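Integron cassette protein (Vibrio cholerae, PDB 3FY6) is of unknown function but is encoded by a mobile integron gene cassette and belongs to a set of cassette proteins noted for novel folds with distinct interaction sites. Local coordinates at residues Leu31-Met36 / Trp85-Arg89; Val43-Ala47 / Trp57-Leu62; His24-Ile28 / Ile38-Ala42; Ile16-Trp21 / Met66-Val71. All coordinates share one frame; numbering follows the deposited sequence.

Interaction 1. Residues Leu31-Met36 / Trp85-Arg89; sequences LHKDYM and WLEWR
Trp-85, Trp-88 and Arg-89, on the last turn of helix 77-89, pack on the turn between strands 23-31 and 35-40. The polar part is carried by carbonyls of that turn. Trp-85 NE1 donates to His-32 O at 2.9 Å, nearly straight at 167°, with the acceptor in the indole plane. The next carbonyl, Lys-33 O, accepts from Arg-89 NE at 2.7 Å; this bond is more bent, 140°, although the oxygen lies close to the guanidinium plane. The arginine chain spans the gap by running extended from CG to NE.

The apolar part combines CH-pi and ordinary apolar contacts. Met-36, a selenomethionine, lays CB over the five-membered ring of Trp-85, 3.8 Å from its centroid, and Met-36 CE touches Trp-85 CE3 at 3.6 Å; the selenium approaches obliquely in a Met-aromatic contact. Leu-86 CD2 sits on the opposite face of that indole. Leu-31 CB covers the six-membered ring of Trp-88, also 3.8 Å from the centroid, while Leu-31 CD2 meets Trp-85 CD1.

Lys-33 CE lies over the guanidinium of Arg-89. The 3.6 Å between Lys-33 NZ and Arg-89 NH2 is probably unfavourable, eased by a long salt bridge from Lys-33 NZ to Asp-34 OD1 (3.9 Å). Arg-89 also makes a cation-pi contact with Tyr-49. Directional bonds to turn carbonyls thus fix the rotation of Trp-85 and Arg-89, while the indole faces take up the hairpin's apolar side chains.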
loop_
_atom_site.group_PDB
_atom_site.type_symbol
_atom_site.label_atom_id
_atom_site.label_comp_id
_atom_site.label_asym_id
_atom_site.label_seq_id
_atom_site.Cartn_x
_atom_site.Cartn_y
_atom_site.Cartn_z
ATOM N N LEU A 31 14.998 13.946 -10.941
ATOM C CA LEU A 31 16.132 13.073 -10.656
ATOM C C LEU A 31 17.432 13.837 -10.822
ATOM O O LEU A 31 17.692 14.397 -11.878
ATOM C CB LEU A 31 16.137 11.872 -11.603
ATOM C CG LEU A 31 14.841 11.075 -11.663
ATOM C CD1 LEU A 31 14.937 9.978 -12.700
ATOM C CD2 LEU A 31 14.548 10.497 -10.299
ATOM N N HIS A 32 18.242 13.855 -9.771
ATOM C CA HIS A 32 19.581 14.413 -9.828
ATOM C C HIS A 32 20.522 13.343 -9.314
ATOM O O HIS A 32 20.090 12.362 -8.706
ATOM C CB HIS A 32 19.711 15.647 -8.926
ATOM C CG HIS A 32 18.817 16.782 -9.309
ATOM N ND1 HIS A 32 19.263 17.867 -10.034
ATOM C CD2 HIS A 32 17.505 17.008 -9.060
ATOM C CE1 HIS A 32 18.264 18.712 -10.217
ATOM N NE2 HIS A 32 17.186 18.215 -9.636
ATOM N N LYS A 33 21.813 13.539 -9.547
ATOM C CA LYS A 33 22.829 12.611 -9.082
ATOM C C LYS A 33 22.800 12.454 -7.557
ATOM O O LYS A 33 22.866 11.342 -7.043
ATOM C CB LYS A 33 24.209 13.076 -9.559
ATOM C CG LYS A 33 25.391 12.574 -8.739
ATOM C CD LYS A 33 25.721 11.117 -9.027
ATOM C CE LYS A 33 27.224 10.875 -8.918
ATOM N NZ LYS A 33 27.832 11.639 -7.789
ATOM N N ASP A 34 22.665 13.569 -6.846
ATOM C CA ASP A 34 22.774 13.576 -5.394
ATOM C C ASP A 34 21.451 13.426 -4.645
ATOM O O ASP A 34 21.451 13.139 -3.460
ATOM C CB ASP A 34 23.468 14.856 -4.930
ATOM C CG ASP A 34 24.905 14.940 -5.399
ATOM O OD1 ASP A 34 25.531 13.868 -5.574
ATOM O OD2 ASP A 34 25.401 16.074 -5.591
ATOM N N TYR A 35 20.328 13.618 -5.324
ATOM C CA TYR A 35 19.045 13.549 -4.641
ATOM C C TYR A 35 17.908 13.407 -5.637
ATOM O O TYR A 35 18.073 13.674 -6.826
ATOM C CB TYR A 35 18.827 14.813 -3.808
ATOM C CG TYR A 35 18.635 16.061 -4.653
ATOM C CD1 TYR A 35 19.701 16.909 -4.932
ATOM C CD2 TYR A 35 17.390 16.381 -5.185
ATOM C CE1 TYR A 35 19.530 18.054 -5.706
ATOM C CE2 TYR A 35 17.208 17.524 -5.959
ATOM C CZ TYR A 35 18.281 18.354 -6.214
ATOM O OH TYR A 35 18.106 19.482 -6.981
HETATM N N MSE A 36 16.749 12.989 -5.144
HETATM C CA MSE A 36 15.542 12.974 -5.963
HETATM C C MSE A 36 14.455 13.755 -5.240
HETATM O O MSE A 36 14.363 13.700 -4.016
HETATM C CB MSE A 36 15.067 11.538 -6.217
HETATM C CG MSE A 36 13.671 11.442 -6.832
HETATM SE SE MSE A 36 12.995 9.592 -6.878
HETATM C CE MSE A 36 13.834 8.953 -5.288
ATOM N N TRP A 85 15.461 5.456 -9.302
ATOM C CA TRP A 85 16.383 6.578 -9.189
ATOM C C TRP A 85 17.815 6.089 -9.019
ATOM O O TRP A 85 18.719 6.549 -9.722
ATOM C CB TRP A 85 15.976 7.511 -8.044
ATOM C CG TRP A 85 17.056 8.459 -7.613
ATOM C CD1 TRP A 85 17.735 9.345 -8.401
ATOM C CD2 TRP A 85 17.569 8.627 -6.288
ATOM N NE1 TRP A 85 18.642 10.052 -7.648
ATOM C CE2 TRP A 85 18.564 9.624 -6.349
ATOM C CE3 TRP A 85 17.281 8.032 -5.054
ATOM C CZ2 TRP A 85 19.273 10.042 -5.225
ATOM C CZ3 TRP A 85 17.981 8.448 -3.939
ATOM C CH2 TRP A 85 18.973 9.437 -4.032
ATOM N N LEU A 86 18.019 5.147 -8.098
ATOM C CA LEU A 86 19.360 4.636 -7.836
ATOM C C LEU A 86 19.939 3.949 -9.074
ATOM O O LEU A 86 21.120 4.093 -9.377
ATOM C CB LEU A 86 19.369 3.689 -6.637
ATOM C CG LEU A 86 19.063 4.350 -5.289
ATOM C CD1 LEU A 86 19.137 3.332 -4.177
ATOM C CD2 LEU A 86 20.028 5.494 -5.024
ATOM N N GLU A 87 19.105 3.213 -9.797
ATOM C CA GLU A 87 19.575 2.574 -11.021
ATOM C C GLU A 87 19.915 3.600 -12.112
ATOM O O GLU A 87 20.916 3.470 -12.806
ATOM C CB GLU A 87 18.553 1.557 -11.505
ATOM C CG GLU A 87 18.459 0.357 -10.578
ATOM C CD GLU A 87 19.781 -0.396 -10.484
ATOM O OE1 GLU A 87 20.356 -0.730 -11.542
ATOM O OE2 GLU A 87 20.248 -0.650 -9.353
ATOM N N TRP A 88 19.094 4.635 -12.233
ATOM C CA TRP A 88 19.337 5.701 -13.197
ATOM C C TRP A 88 20.602 6.452 -12.824
ATOM O O TRP A 88 21.385 6.861 -13.683
ATOM C CB TRP A 88 18.154 6.669 -13.211
ATOM C CG TRP A 88 18.414 7.956 -13.925
ATOM C CD1 TRP A 88 18.211 8.213 -15.253
ATOM C CD2 TRP A 88 18.899 9.178 -13.350
ATOM N NE1 TRP A 88 18.550 9.516 -15.541
ATOM C CE2 TRP A 88 18.974 10.130 -14.393
ATOM C CE3 TRP A 88 19.279 9.560 -12.059
ATOM C CZ2 TRP A 88 19.415 11.438 -14.181
ATOM C CZ3 TRP A 88 19.710 10.860 -11.848
ATOM C CH2 TRP A 88 19.776 11.783 -12.902
ATOM N N ARG A 89 20.786 6.625 -11.524
ATOM C CA ARG A 89 21.897 7.385 -10.990
ATOM C C ARG A 89 23.242 6.839 -11.468
ATOM O O ARG A 89 24.125 7.599 -11.875
ATOM C CB ARG A 89 21.838 7.355 -9.467
ATOM C CG ARG A 89 22.797 8.301 -8.823
ATOM C CD ARG A 89 22.796 8.167 -7.322
ATOM N NE ARG A 89 23.955 8.863 -6.784
ATOM C CZ ARG A 89 25.131 8.284 -6.589
ATOM N NH1 ARG A 89 25.282 6.998 -6.869
ATOM N NH2 ARG A 89 26.148 8.987 -6.106
#

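Interaction 2. Residues Val43-Ala47 / Trp57-Leu62; sequences VTIKA and WSEETL
Ala-47 CB stands over the centre of the six-membered ring of Trp-57, 3.4 Å from its centroid and 13° off the ring normal, a close CH-pi contact. The two residues form an antiparallel non-hydrogen-bonded pair, so both side chains leave the same face of the sheet. Trp-57 CG lies anti to the carbonyl carbon (chi1 -82°), and from there the indole swings back across the alanine methyl. Ile-45 meets the same ring from its edge, where Ile-45 CD1 comes within 4.2 Å of Trp-57 CZ3.

Ile-45 fills the bend that follows. Ile-45 CD1 packs on the backbone at Leu-62 N, 3.6 Å away, and on the Leu-62 side chain. Ile-45 CG2 rests on Glu-60 O at 3.4 Å, and Ile-45 CB faces Ser-58 OG. The bend is bridged by Ser-58, whose hydroxyl is placed between the backbone N and the carbonyl carbon (chi1 56°) and donates to Glu-60 O at 2.7 Å, consistent with a turn wrapped round Ile-45. At the strand end Ser-58 N donates to Lys-46 O at 3.0 Å, the one hydrogen bond joining the two segments.

Further out, Trp-57 NE1 is held by Gln-82 OE1 on helix 77-89, and Thr-61 is the N-cap of helix 62-67, its OG1 accepting from Asp-64 N. The contact thus lies where the outermost strand 53-57 leaves strand 43-50 and turns into helix 62-67, with Ile-65 of that helix against Ile-45 and strand 35-40 on the other flank of strand 43-50.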
loop_
_atom_site.group_PDB
_atom_site.type_symbol
_atom_site.label_atom_id
_atom_site.label_comp_id
_atom_site.label_asym_id
_atom_site.label_seq_id
_atom_site.Cartn_x
_atom_site.Cartn_y
_atom_site.Cartn_z
ATOM N N VAL A 43 3.636 20.833 -2.757
ATOM C CA VAL A 43 4.301 19.951 -1.808
ATOM C C VAL A 43 5.455 19.192 -2.445
ATOM O O VAL A 43 5.293 18.576 -3.491
ATOM C CB VAL A 43 3.322 18.917 -1.234
ATOM C CG1 VAL A 43 4.072 17.894 -0.427
ATOM C CG2 VAL A 43 2.251 19.602 -0.389
ATOM N N THR A 44 6.609 19.220 -1.793
ATOM C CA THR A 44 7.785 18.521 -2.287
ATOM C C THR A 44 8.408 17.661 -1.189
ATOM O O THR A 44 8.691 18.150 -0.095
ATOM C CB THR A 44 8.860 19.510 -2.800
ATOM O OG1 THR A 44 8.317 20.321 -3.850
ATOM C CG2 THR A 44 10.074 18.754 -3.328
ATOM N N ILE A 45 8.612 16.379 -1.480
ATOM C CA ILE A 45 9.404 15.524 -0.607
ATOM C C ILE A 45 10.726 15.199 -1.293
ATOM O O ILE A 45 10.843 15.303 -2.521
ATOM C CB ILE A 45 8.663 14.235 -0.223
ATOM C CG1 ILE A 45 8.419 13.364 -1.457
ATOM C CG2 ILE A 45 7.353 14.573 0.485
ATOM C CD1 ILE A 45 7.656 12.096 -1.167
ATOM N N LYS A 46 11.725 14.826 -0.500
ATOM C CA LYS A 46 13.076 14.690 -1.016
ATOM C C LYS A 46 13.804 13.487 -0.454
ATOM O O LYS A 46 13.734 13.221 0.749
ATOM C CB LYS A 46 13.881 15.955 -0.702
ATOM C CG LYS A 46 15.330 15.881 -1.154
ATOM C CD LYS A 46 15.986 17.245 -1.156
ATOM C CE LYS A 46 17.465 17.125 -1.455
ATOM N NZ LYS A 46 18.115 18.457 -1.610
ATOM N N ALA A 47 14.508 12.773 -1.329
ATOM C CA ALA A 47 15.425 11.711 -0.917
ATOM C C ALA A 47 16.848 12.125 -1.279
ATOM O O ALA A 47 17.124 12.477 -2.423
ATOM C CB ALA A 47 15.073 10.392 -1.608
ATOM N N TRP A 57 15.286 9.808 3.355
ATOM C CA TRP A 57 13.990 10.304 2.890
ATOM C C TRP A 57 13.329 11.274 3.860
ATOM O O TRP A 57 13.553 11.203 5.067
ATOM C CB TRP A 57 13.027 9.138 2.659
ATOM C CG TRP A 57 13.191 8.446 1.346
ATOM C CD1 TRP A 57 13.974 7.364 1.080
ATOM C CD2 TRP A 57 12.528 8.777 0.123
ATOM N NE1 TRP A 57 13.856 7.011 -0.243
ATOM C CE2 TRP A 57 12.967 7.859 -0.850
ATOM C CE3 TRP A 57 11.610 9.768 -0.246
ATOM C CZ2 TRP A 57 12.520 7.900 -2.170
ATOM C CZ3 TRP A 57 11.171 9.809 -1.556
ATOM C CH2 TRP A 57 11.622 8.879 -2.502
ATOM N N SER A 58 12.494 12.158 3.321
ATOM C CA SER A 58 11.562 12.943 4.125
ATOM C C SER A 58 10.725 11.994 4.964
ATOM O O SER A 58 10.455 10.871 4.541
ATOM C CB SER A 58 10.617 13.706 3.208
ATOM O OG SER A 58 9.955 12.796 2.342
ATOM N N GLU A 59 10.306 12.439 6.144
ATOM C CA GLU A 59 9.437 11.631 6.993
ATOM C C GLU A 59 7.997 11.628 6.478
ATOM O O GLU A 59 7.252 10.683 6.713
ATOM C CB GLU A 59 9.487 12.116 8.445
ATOM C CG GLU A 59 10.777 11.762 9.160
ATOM C CD GLU A 59 10.920 12.479 10.491
ATOM O OE1 GLU A 59 10.093 13.371 10.787
ATOM O OE2 GLU A 59 11.867 12.152 11.237
ATOM N N GLU A 60 7.605 12.699 5.794
ATOM C CA GLU A 60 6.358 12.702 5.039
ATOM C C GLU A 60 6.587 11.819 3.812
ATOM O O GLU A 60 7.393 12.161 2.949
ATOM C CB GLU A 60 6.025 14.117 4.588
ATOM C CG GLU A 60 4.581 14.322 4.168
ATOM C CD GLU A 60 3.671 14.527 5.353
ATOM O OE1 GLU A 60 3.708 13.695 6.286
ATOM O OE2 GLU A 60 2.920 15.521 5.359
ATOM N N THR A 61 5.905 10.678 3.743
ATOM C CA THR A 61 6.159 9.716 2.671
ATOM C C THR A 61 5.344 10.028 1.419
ATOM O O THR A 61 4.394 10.813 1.459
ATOM C CB THR A 61 5.823 8.275 3.107
ATOM O OG1 THR A 61 4.418 8.178 3.369
ATOM C CG2 THR A 61 6.611 7.876 4.356
ATOM N N LEU A 62 5.719 9.392 0.316
ATOM C CA LEU A 62 4.959 9.466 -0.923
ATOM C C LEU A 62 3.525 9.033 -0.673
ATOM O O LEU A 62 2.576 9.607 -1.201
ATOM C CB LEU A 62 5.589 8.535 -1.957
ATOM C CG LEU A 62 5.020 8.659 -3.361
ATOM C CD1 LEU A 62 5.231 10.077 -3.855
ATOM C CD2 LEU A 62 5.686 7.663 -4.284
#

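Interaction 3. Residues His24-Ile28 / Ile38-Ala42; sequences HETYI and ISMGA
The Met-40 side chain, a selenomethionine, crosses over one face of the Tyr-27 ring, the two running at a slant to each other. CG is modelled over the middle of the ring, implausibly close, so its exact height is doubtful. The chain bends at chi2 (-74°), carrying the selenium off the ring axis to 4.7 Å from the centroid in an oblique Met-aromatic contact. From there Met-40 SE packs 3.5 Å from Glu-25 OE1; the carboxylate is salt-bridged through OE2 to Arg-23. Ile-38 takes the edge of the tyrosine, with Ile-38 CG2 4.2 Å from Tyr-27 CD2 and near the ring plane.

Ile-28 and Ser-39 point to the other face of the sheet. Their backbones make an antiparallel hydrogen-bonded pair: Ile-28 N donates to Ser-39 O at 2.7 Å and Ser-39 N to Ile-28 O at 2.8 Å. A water bridges the same pair, donating to Ile-28 O and lying 3.1 Å from Ser-39 OG, which is also hydrogen-bonded to Thr-44 OG1 on strand 43-50. Beyond Met-40 the strands part, and another water fills in, donating to Thr-26 O and accepting from Gly-41 N. Gly-41 itself has a positive phi as the chain turns away.

Strands 23-31 and 35-40 form this hairpin, their local axes 154° apart in direction. Strand 10-18 pairs with strand 23-31 at Glu-25 and Tyr-27; strand 43-50 pairs with the far side of strand 35-40, at Ile-38. Tyr-27 and Ile-38 face helix 62-67, touching Ile-65, Met-66 and Leu-62, and the tyrosine hydroxyl is hydrogen-bonded to Asp-69.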
loop_
_atom_site.group_PDB
_atom_site.type_symbol
_atom_site.label_atom_id
_atom_site.label_comp_id
_atom_site.label_asym_id
_atom_site.label_seq_id
_atom_site.Cartn_x
_atom_site.Cartn_y
_atom_site.Cartn_z
ATOM N N HIS A 24 -6.452 13.107 -13.239
ATOM C CA HIS A 24 -5.074 12.687 -13.007
ATOM C C HIS A 24 -4.258 13.878 -12.519
ATOM O O HIS A 24 -4.128 14.885 -13.222
ATOM C CB HIS A 24 -4.461 12.108 -14.288
ATOM C CG HIS A 24 -5.011 10.765 -14.652
ATOM N ND1 HIS A 24 -6.205 10.608 -15.323
ATOM C CD2 HIS A 24 -4.546 9.515 -14.415
ATOM C CE1 HIS A 24 -6.451 9.320 -15.484
ATOM N NE2 HIS A 24 -5.460 8.635 -14.943
ATOM N N GLU A 25 -3.734 13.769 -11.302
ATOM C CA GLU A 25 -2.842 14.787 -10.758
ATOM C C GLU A 25 -1.409 14.535 -11.236
ATOM O O GLU A 25 -0.961 13.387 -11.332
ATOM C CB GLU A 25 -2.895 14.783 -9.235
ATOM C CG GLU A 25 -4.267 15.126 -8.666
ATOM C CD GLU A 25 -4.577 16.612 -8.763
ATOM O OE1 GLU A 25 -3.886 17.403 -8.092
ATOM O OE2 GLU A 25 -5.513 16.990 -9.496
ATOM N N THR A 26 -0.693 15.610 -11.542
ATOM C CA THR A 26 0.667 15.484 -12.048
ATOM C C THR A 26 1.647 15.444 -10.884
ATOM O O THR A 26 1.730 16.382 -10.099
ATOM C CB THR A 26 1.031 16.648 -13.005
ATOM O OG1 THR A 26 0.086 16.703 -14.085
ATOM C CG2 THR A 26 2.444 16.465 -13.572
ATOM N N TYR A 27 2.360 14.335 -10.749
ATOM C CA TYR A 27 3.444 14.262 -9.780
ATOM C C TYR A 27 4.741 14.441 -10.545
ATOM O O TYR A 27 5.016 13.698 -11.485
ATOM C CB TYR A 27 3.437 12.918 -9.064
ATOM C CG TYR A 27 2.377 12.819 -7.995
ATOM C CD1 TYR A 27 1.028 12.867 -8.322
ATOM C CD2 TYR A 27 2.727 12.676 -6.655
ATOM C CE1 TYR A 27 0.053 12.776 -7.343
ATOM C CE2 TYR A 27 1.757 12.584 -5.664
ATOM C CZ TYR A 27 0.424 12.634 -6.013
ATOM O OH TYR A 27 -0.538 12.559 -5.035
ATOM N N ILE A 28 5.530 15.436 -10.164
ATOM C CA ILE A 28 6.763 15.715 -10.892
ATOM C C ILE A 28 7.954 15.127 -10.150
ATOM O O ILE A 28 8.241 15.497 -9.014
ATOM C CB ILE A 28 6.965 17.222 -11.127
ATOM C CG1 ILE A 28 5.711 17.829 -11.754
ATOM C CG2 ILE A 28 8.168 17.467 -12.042
ATOM C CD1 ILE A 28 5.767 19.334 -11.904
ATOM N N ILE A 38 10.115 14.735 -5.389
ATOM C CA ILE A 38 8.804 14.428 -5.941
ATOM C C ILE A 38 7.859 15.530 -5.507
ATOM O O ILE A 38 7.680 15.775 -4.304
ATOM C CB ILE A 38 8.272 13.079 -5.436
ATOM C CG1 ILE A 38 9.273 11.959 -5.742
ATOM C CG2 ILE A 38 6.907 12.768 -6.044
ATOM C CD1 ILE A 38 9.153 10.769 -4.793
ATOM N N SER A 39 7.272 16.205 -6.490
ATOM C CA SER A 39 6.383 17.329 -6.225
ATOM C C SER A 39 4.964 17.054 -6.690
ATOM O O SER A 39 4.740 16.470 -7.748
ATOM C CB SER A 39 6.906 18.593 -6.915
ATOM O OG SER A 39 8.102 19.042 -6.306
HETATM N N MSE A 40 4.009 17.489 -5.883
HETATM C CA MSE A 40 2.608 17.467 -6.247
HETATM C C MSE A 40 2.101 18.829 -5.834
HETATM O O MSE A 40 2.009 19.124 -4.640
HETATM C CB MSE A 40 1.872 16.382 -5.464
HETATM C CG MSE A 40 0.707 15.742 -6.220
HETATM SE SE MSE A 40 -0.919 16.823 -6.406
HETATM C CE MSE A 40 -1.002 17.595 -4.614
ATOM N N GLY A 41 1.802 19.677 -6.811
ATOM C CA GLY A 41 1.401 21.039 -6.510
ATOM C C GLY A 41 2.462 21.752 -5.695
ATOM O O GLY A 41 3.611 21.859 -6.116
ATOM N N ALA A 42 2.086 22.224 -4.513
ATOM C CA ALA A 42 3.003 23.003 -3.684
ATOM C C ALA A 42 3.859 22.144 -2.746
ATOM O O ALA A 42 4.713 22.665 -2.026
ATOM C CB ALA A 42 2.228 24.045 -2.887
HETATM O O HOH W 1 2.633 18.865 -9.663
HETATM O O HOH W 2 10.073 17.340 -7.909
#

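Interaction 4. Residues Ile16-Trp21 / Met66-Val71; sequences IYSPRW and MNNDSV
Ser-18, at the end of strand 10-18, faces Asp-69, with their CA atoms 5.4 Å apart, where helix 62-67 closes in a Schellman motif: Val-71 N bonds to Met-66 O, Ser-70 N bonds to Asn-67 O, and Ser-70 takes the positive phi. Asp-69 N reaches Met-66 O too, from the opposite face of that carbonyl plane to Val-71 N.

Carbonyls of this helix end are taken up by side chains of the other segment. Ser-18 turns OG away from its own N (chi1 162°) and donates to Asp-69 O at 2.8 Å, while Ser-18 OG itself accepts from Trp-21 N in an ST motif. Arg-20 stretches out fully from CG to NE and gives NH1 to Asn-68 O at 2.9 Å, the acceptor tilted 20° from the guanidinium plane. Trp-21 CZ2 lies over the centre of that guanidinium. The indole NE1 of Trp-21 donates to Asp-69 OD1 at 3.2 Å, bent to 136°; the ring stands almost perpendicular to the carboxylate, whose OD2 has Tyr-27 as its partner, and meets it from above its plane.

Below this polar layer, Val-71 CG2 packs against Tyr-17 O at 3.2 Å and Ile-16 CG2 at 4.2 Å, while Ile-16 CD1 touches Met-66 CE. Ala-106 and Val-109 of helix 95-114 adjoin this apolar group. Two successive carbonyls of the turn that closes the helix, Asn-68 O and Asp-69 O, therefore gain side-chain donors, and the positive guanidinium would suit the negative end of the helix dipole.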
loop_
_atom_site.group_PDB
_atom_site.type_symbol
_atom_site.label_atom_id
_atom_site.label_comp_id
_atom_site.label_asym_id
_atom_site.label_seq_id
_atom_site.Cartn_x
_atom_site.Cartn_y
_atom_site.Cartn_z
ATOM N N ILE A 16 -1.299 10.638 -11.830
ATOM C CA ILE A 16 -1.940 9.810 -10.810
ATOM C C ILE A 16 -3.412 10.183 -10.635
ATOM O O ILE A 16 -3.731 11.314 -10.277
ATOM C CB ILE A 16 -1.224 9.962 -9.451
ATOM C CG1 ILE A 16 0.276 9.652 -9.598
ATOM C CG2 ILE A 16 -1.884 9.068 -8.392
ATOM C CD1 ILE A 16 0.583 8.175 -9.788
ATOM N N TYR A 17 -4.309 9.230 -10.858
ATOM C CA TYR A 17 -5.734 9.534 -10.763
ATOM C C TYR A 17 -6.174 9.763 -9.325
ATOM O O TYR A 17 -5.902 8.945 -8.447
ATOM C CB TYR A 17 -6.607 8.454 -11.408
ATOM C CG TYR A 17 -8.057 8.862 -11.384
ATOM C CD1 TYR A 17 -8.562 9.745 -12.338
ATOM C CD2 TYR A 17 -8.910 8.420 -10.376
ATOM C CE1 TYR A 17 -9.883 10.160 -12.303
ATOM C CE2 TYR A 17 -10.251 8.829 -10.332
ATOM C CZ TYR A 17 -10.721 9.698 -11.300
ATOM O OH TYR A 17 -12.027 10.104 -11.271
ATOM N N SER A 18 -6.865 10.875 -9.096
ATOM C CA SER A 18 -7.341 11.251 -7.771
ATOM C C SER A 18 -8.859 11.361 -7.734
ATOM O O SER A 18 -9.435 12.240 -8.372
ATOM C CB SER A 18 -6.751 12.602 -7.359
ATOM O OG SER A 18 -7.504 13.169 -6.291
ATOM N N PRO A 19 -9.510 10.488 -6.961
ATOM C CA PRO A 19 -10.966 10.541 -6.799
ATOM C C PRO A 19 -11.384 11.834 -6.114
ATOM O O PRO A 19 -12.537 12.243 -6.210
ATOM C CB PRO A 19 -11.265 9.356 -5.875
ATOM C CG PRO A 19 -10.077 8.455 -5.998
ATOM C CD PRO A 19 -8.908 9.363 -6.229
ATOM N N ARG A 20 -10.449 12.467 -5.418
ATOM C CA ARG A 20 -10.754 13.693 -4.702
ATOM C C ARG A 20 -10.916 14.877 -5.663
ATOM O O ARG A 20 -11.710 15.785 -5.411
ATOM C CB ARG A 20 -9.675 13.993 -3.658
ATOM C CG ARG A 20 -9.951 15.267 -2.861
ATOM C CD ARG A 20 -8.918 15.513 -1.766
ATOM N NE ARG A 20 -9.293 16.665 -0.948
ATOM C CZ ARG A 20 -8.438 17.407 -0.249
ATOM N NH1 ARG A 20 -7.142 17.128 -0.267
ATOM N NH2 ARG A 20 -8.881 18.438 0.463
ATOM N N TRP A 21 -10.178 14.854 -6.768
ATOM C CA TRP A 21 -10.253 15.927 -7.757
ATOM C C TRP A 21 -10.842 15.484 -9.093
ATOM O O TRP A 21 -10.962 16.288 -10.008
ATOM C CB TRP A 21 -8.869 16.554 -7.962
ATOM C CG TRP A 21 -8.262 16.949 -6.661
ATOM C CD1 TRP A 21 -7.213 16.352 -6.028
ATOM C CD2 TRP A 21 -8.703 18.006 -5.802
ATOM N NE1 TRP A 21 -6.959 16.988 -4.835
ATOM C CE2 TRP A 21 -7.860 18.007 -4.675
ATOM C CE3 TRP A 21 -9.717 18.967 -5.889
ATOM C CZ2 TRP A 21 -8.006 18.925 -3.634
ATOM C CZ3 TRP A 21 -9.859 19.879 -4.857
ATOM C CH2 TRP A 21 -9.010 19.851 -3.743
HETATM N N MSE A 66 0.028 11.217 -1.350
HETATM C CA MSE A 66 -1.010 10.598 -2.160
HETATM C C MSE A 66 -2.326 10.374 -1.390
HETATM O O MSE A 66 -3.410 10.456 -1.979
HETATM C CB MSE A 66 -0.506 9.297 -2.781
HETATM C CG MSE A 66 0.584 9.514 -3.824
HETATM SE SE MSE A 66 0.910 7.863 -4.802
HETATM C CE MSE A 66 2.320 8.464 -6.022
ATOM N N ASN A 67 -2.232 10.088 -0.087
ATOM C CA ASN A 67 -3.423 9.906 0.739
ATOM C C ASN A 67 -4.229 11.195 0.703
ATOM O O ASN A 67 -5.447 11.183 0.770
ATOM C CB ASN A 67 -3.066 9.580 2.202
ATOM C CG ASN A 67 -2.652 8.117 2.418
ATOM O OD1 ASN A 67 -2.270 7.742 3.521
ATOM N ND2 ASN A 67 -2.714 7.299 1.368
ATOM N N ASN A 68 -3.525 12.312 0.592
ATOM C CA ASN A 68 -4.181 13.606 0.512
ATOM C C ASN A 68 -5.001 13.771 -0.766
ATOM O O ASN A 68 -5.949 14.552 -0.802
ATOM C CB ASN A 68 -3.162 14.733 0.667
ATOM C CG ASN A 68 -2.756 14.945 2.111
ATOM O OD1 ASN A 68 -3.492 14.578 3.029
ATOM N ND2 ASN A 68 -1.585 15.532 2.324
ATOM N N ASP A 69 -4.636 13.032 -1.809
ATOM C CA ASP A 69 -5.437 13.005 -3.026
ATOM C C ASP A 69 -6.474 11.872 -2.987
ATOM O O ASP A 69 -7.068 11.532 -4.011
ATOM C CB ASP A 69 -4.547 12.860 -4.259
ATOM C CG ASP A 69 -3.870 14.169 -4.662
ATOM O OD1 ASP A 69 -4.311 15.247 -4.196
ATOM O OD2 ASP A 69 -2.894 14.111 -5.455
ATOM N N SER A 70 -6.694 11.305 -1.804
ATOM C CA SER A 70 -7.536 10.111 -1.665
ATOM C C SER A 70 -7.021 8.932 -2.491
ATOM O O SER A 70 -7.804 8.164 -3.052
ATOM C CB SER A 70 -8.994 10.411 -2.032
ATOM O OG SER A 70 -9.544 11.384 -1.160
ATOM N N VAL A 71 -5.702 8.805 -2.569
ATOM C CA VAL A 71 -5.066 7.697 -3.269
ATOM C C VAL A 71 -4.326 6.839 -2.234
ATOM O O VAL A 71 -3.607 7.370 -1.390
ATOM C CB VAL A 71 -4.078 8.212 -4.360
ATOM C CG1 VAL A 71 -3.251 7.072 -4.934
ATOM C CG2 VAL A 71 -4.838 8.951 -5.468
#

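How the interactions relate
From the N terminus, strand 10-18 opens interaction 4, whose loop does not close until residues 66-71 after helix 62-67. Within it, interaction 3 closes the short hairpin of strands 23-31 and 35-40, and interaction 2 follows in series, joining strand 43-50 to residues 57-62. Interaction 1 starts at the hairpin turn 31-36 and closes at helix 77-89, so it crosses interactions 3 and 4 and encloses interaction 2. All four reach the same antiparallel sheet. Interactions 1 and 4 lie on opposite sides of the chain's centre, about 26 Å apart between centres, tying different helices to the sheet, while interaction 2 touches both 1 and 3, and 3 also touches 4.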